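Local coordinates for EDD domain protein, DegV family (Ruminococcus gnavus, PDB 3JR7) that is of unknown function but belongs to the DegV family, whose members are thought to bind lipids such as fatty acids, at residues 132-137 and 167-171. Residues are numbered along the deposited sequence; the frame is centred on the assembly and turned at random.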
loop_
_atom_site.group_PDB
_atom_site.type_symbol
_atom_site.label_atom_id
_atom_site.label_comp_id
_atom_site.label_asym_id
_atom_site.label_seq_id
_atom_site.Cartn_x
_atom_site.Cartn_y
_atom_site.Cartn_z
ATOM N N HIS A 132 -10.880 3.844 14.351
ATOM C CA HIS A 132 -10.985 2.565 13.668
ATOM C C HIS A 132 -9.746 2.300 12.855
ATOM O O HIS A 132 -9.318 3.146 12.055
ATOM C CB HIS A 132 -12.230 2.474 12.770
ATOM C CG HIS A 132 -12.406 1.114 12.182
ATOM N ND1 HIS A 132 -13.013 0.092 12.871
ATOM C CD2 HIS A 132 -11.925 0.563 11.037
ATOM C CE1 HIS A 132 -12.966 -1.013 12.140
ATOM N NE2 HIS A 132 -12.306 -0.752 11.025
ATOM N N VAL A 133 -9.163 1.112 13.046
ATOM C CA VAL A 133 -7.994 0.678 12.300
ATOM C C VAL A 133 -8.442 -0.286 11.140
ATOM O O VAL A 133 -9.033 -1.350 11.412
ATOM C CB VAL A 133 -6.985 -0.035 13.201
ATOM C CG1 VAL A 133 -5.766 -0.442 12.385
ATOM C CG2 VAL A 133 -6.556 0.881 14.369
ATOM N N PHE A 134 -8.176 0.096 9.888
ATOM C CA PHE A 134 -8.479 -0.737 8.718
ATOM C C PHE A 134 -7.208 -1.549 8.361
ATOM O O PHE A 134 -6.144 -1.001 8.093
ATOM C CB PHE A 134 -8.894 0.099 7.506
ATOM C CG PHE A 134 -10.136 0.902 7.681
ATOM C CD1 PHE A 134 -11.385 0.311 7.563
ATOM C CD2 PHE A 134 -10.060 2.264 7.913
ATOM C CE1 PHE A 134 -12.551 1.064 7.739
ATOM C CE2 PHE A 134 -11.192 3.022 8.076
ATOM C CZ PHE A 134 -12.443 2.435 7.994
ATOM N N ASN A 135 -7.297 -2.860 8.439
ATOM C CA ASN A 135 -6.273 -3.730 7.902
ATOM C C ASN A 135 -6.518 -3.706 6.401
ATOM O O ASN A 135 -7.493 -4.262 5.947
ATOM C CB ASN A 135 -6.500 -5.144 8.455
ATOM C CG ASN A 135 -5.682 -6.206 7.766
ATOM O OD1 ASN A 135 -4.796 -5.908 6.968
ATOM N ND2 ASN A 135 -5.965 -7.474 8.093
ATOM N N SER A 136 -5.624 -3.122 5.618
ATOM C CA SER A 136 -5.827 -3.036 4.176
ATOM C C SER A 136 -5.847 -4.377 3.471
ATOM O O SER A 136 -6.373 -4.422 2.440
ATOM C CB SER A 136 -4.745 -2.201 3.483
ATOM O OG SER A 136 -3.483 -2.827 3.526
ATOM N N ARG A 137 -5.254 -5.435 4.034
ATOM C CA ARG A 137 -4.979 -6.691 3.338
ATOM C C ARG A 137 -4.188 -6.474 2.033
ATOM O O ARG A 137 -4.347 -7.216 1.060
ATOM C CB ARG A 137 -6.279 -7.467 3.126
ATOM C CG ARG A 137 -6.925 -7.916 4.518
ATOM C CD ARG A 137 -8.458 -8.049 4.481
ATOM N NE ARG A 137 -8.974 -8.285 5.833
ATOM C CZ ARG A 137 -9.418 -7.353 6.722
ATOM N NH1 ARG A 137 -9.520 -6.029 6.456
ATOM N NH2 ARG A 137 -9.826 -7.775 7.944
ATOM N N VAL A 167 -16.052 1.287 3.980
ATOM C CA VAL A 167 -14.648 1.096 3.689
ATOM C C VAL A 167 -14.238 -0.359 3.845
ATOM O O VAL A 167 -13.471 -0.855 3.042
ATOM C CB VAL A 167 -13.774 2.021 4.541
ATOM C CG1 VAL A 167 -12.300 1.651 4.387
ATOM C CG2 VAL A 167 -14.055 3.517 4.142
ATOM N N GLU A 168 -14.725 -1.042 4.884
ATOM C CA GLU A 168 -14.470 -2.465 5.010
ATOM C C GLU A 168 -15.011 -3.223 3.792
ATOM O O GLU A 168 -14.361 -4.170 3.342
ATOM C CB GLU A 168 -14.966 -3.060 6.349
ATOM C CG GLU A 168 -14.204 -2.551 7.588
ATOM C CD GLU A 168 -12.762 -3.149 7.794
ATOM O OE1 GLU A 168 -12.357 -4.025 6.932
ATOM O OE2 GLU A 168 -12.078 -2.764 8.842
ATOM N N CYS A 169 -16.158 -2.804 3.250
ATOM C CA CYS A 169 -16.691 -3.404 2.019
ATOM C C CYS A 169 -15.716 -3.149 0.856
ATOM O O CYS A 169 -15.348 -4.061 0.121
ATOM C CB CYS A 169 -18.083 -2.843 1.667
ATOM S SG CYS A 169 -18.685 -3.346 -0.007
ATOM N N TYR A 170 -15.312 -1.905 0.699
ATOM C CA TYR A 170 -14.323 -1.584 -0.314
ATOM C C TYR A 170 -13.063 -2.470 -0.200
ATOM O O TYR A 170 -12.567 -2.984 -1.226
ATOM C CB TYR A 170 -13.950 -0.088 -0.296
ATOM C CG TYR A 170 -12.823 0.184 -1.289
ATOM C CD1 TYR A 170 -13.020 -0.032 -2.650
ATOM C CD2 TYR A 170 -11.561 0.584 -0.871
ATOM C CE1 TYR A 170 -11.992 0.142 -3.566
ATOM C CE2 TYR A 170 -10.530 0.794 -1.789
ATOM C CZ TYR A 170 -10.755 0.554 -3.131
ATOM O OH TYR A 170 -9.748 0.703 -4.054
ATOM N N ILE A 171 -12.563 -2.681 1.015
ATOM C CA ILE A 171 -11.392 -3.517 1.226
ATOM C C ILE A 171 -11.634 -4.925 0.687
ATOM O O ILE A 171 -10.771 -5.520 0.011
ATOM C CB ILE A 171 -10.990 -3.501 2.696
ATOM C CG1 ILE A 171 -10.403 -2.095 3.034
ATOM C CG2 ILE A 171 -9.992 -4.548 3.025
ATOM C CD1 ILE A 171 -10.145 -1.877 4.536
HETATM O O HOH W 1 -9.659 -3.964 9.361
#
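Val167 lays its CG1 methyl over one face of the Phe134 ring, a CH-pi contact with the carbon 3.6 Å from the ring centroid. The anti placement of CG1 to the backbone N (chi1 171°) sets this methyl over the ring near CE1 and CD1, with CB beside CE1 and CZ. The imidazole of His132 closes the opposite face, setting CD2 over the ring centre, and the phenyl ring is sandwiched between imidazole and valine methyl, which would restrict its turning.

Glu168 comes next and brings its carboxylate to the strand with a chain bent at chi2 (-75°), CG lying at the edge of the Phe134 ring. OE2 accepts a nearly straight hydrogen bond from His132 NE2 (3.0 Å, 170°) on its anti lone pair; the oxygen lies in the imidazole plane, although the carboxylate is turned almost perpendicular to the ring. The same OE2 takes a water hydrogen bond at 2.7 Å, and that water accepts from the backbone N of Asn135. OE1 forms a long salt bridge to Arg137 NH1 (3.5 Å). Replacing this glutamate with an alanine would probably leave His132 NE2 and the Arg137 charge without their acidic mate and the bridging water less firmly placed.

One turn on, Ile171 points CD1 at Phe134 CB (3.8 Å), while CG2 rests near Ser136 O and Arg137 NH1. Arg137 is one of the residues lining the pocket of the bound polyether; its backbone N donates to Asn135 OD1, closing an Asx turn.

The 167-171 turn of helix 160-173 runs nearly parallel to strand residues 132-135, the two axes 9.5 Å apart, and packs on one side of the sheet in which strand 130-135 pairs with 98-103. Helix 141-155 adjoins it, Ile146 touching Val167 and Ile171, whereas Val133 faces helix 111-126.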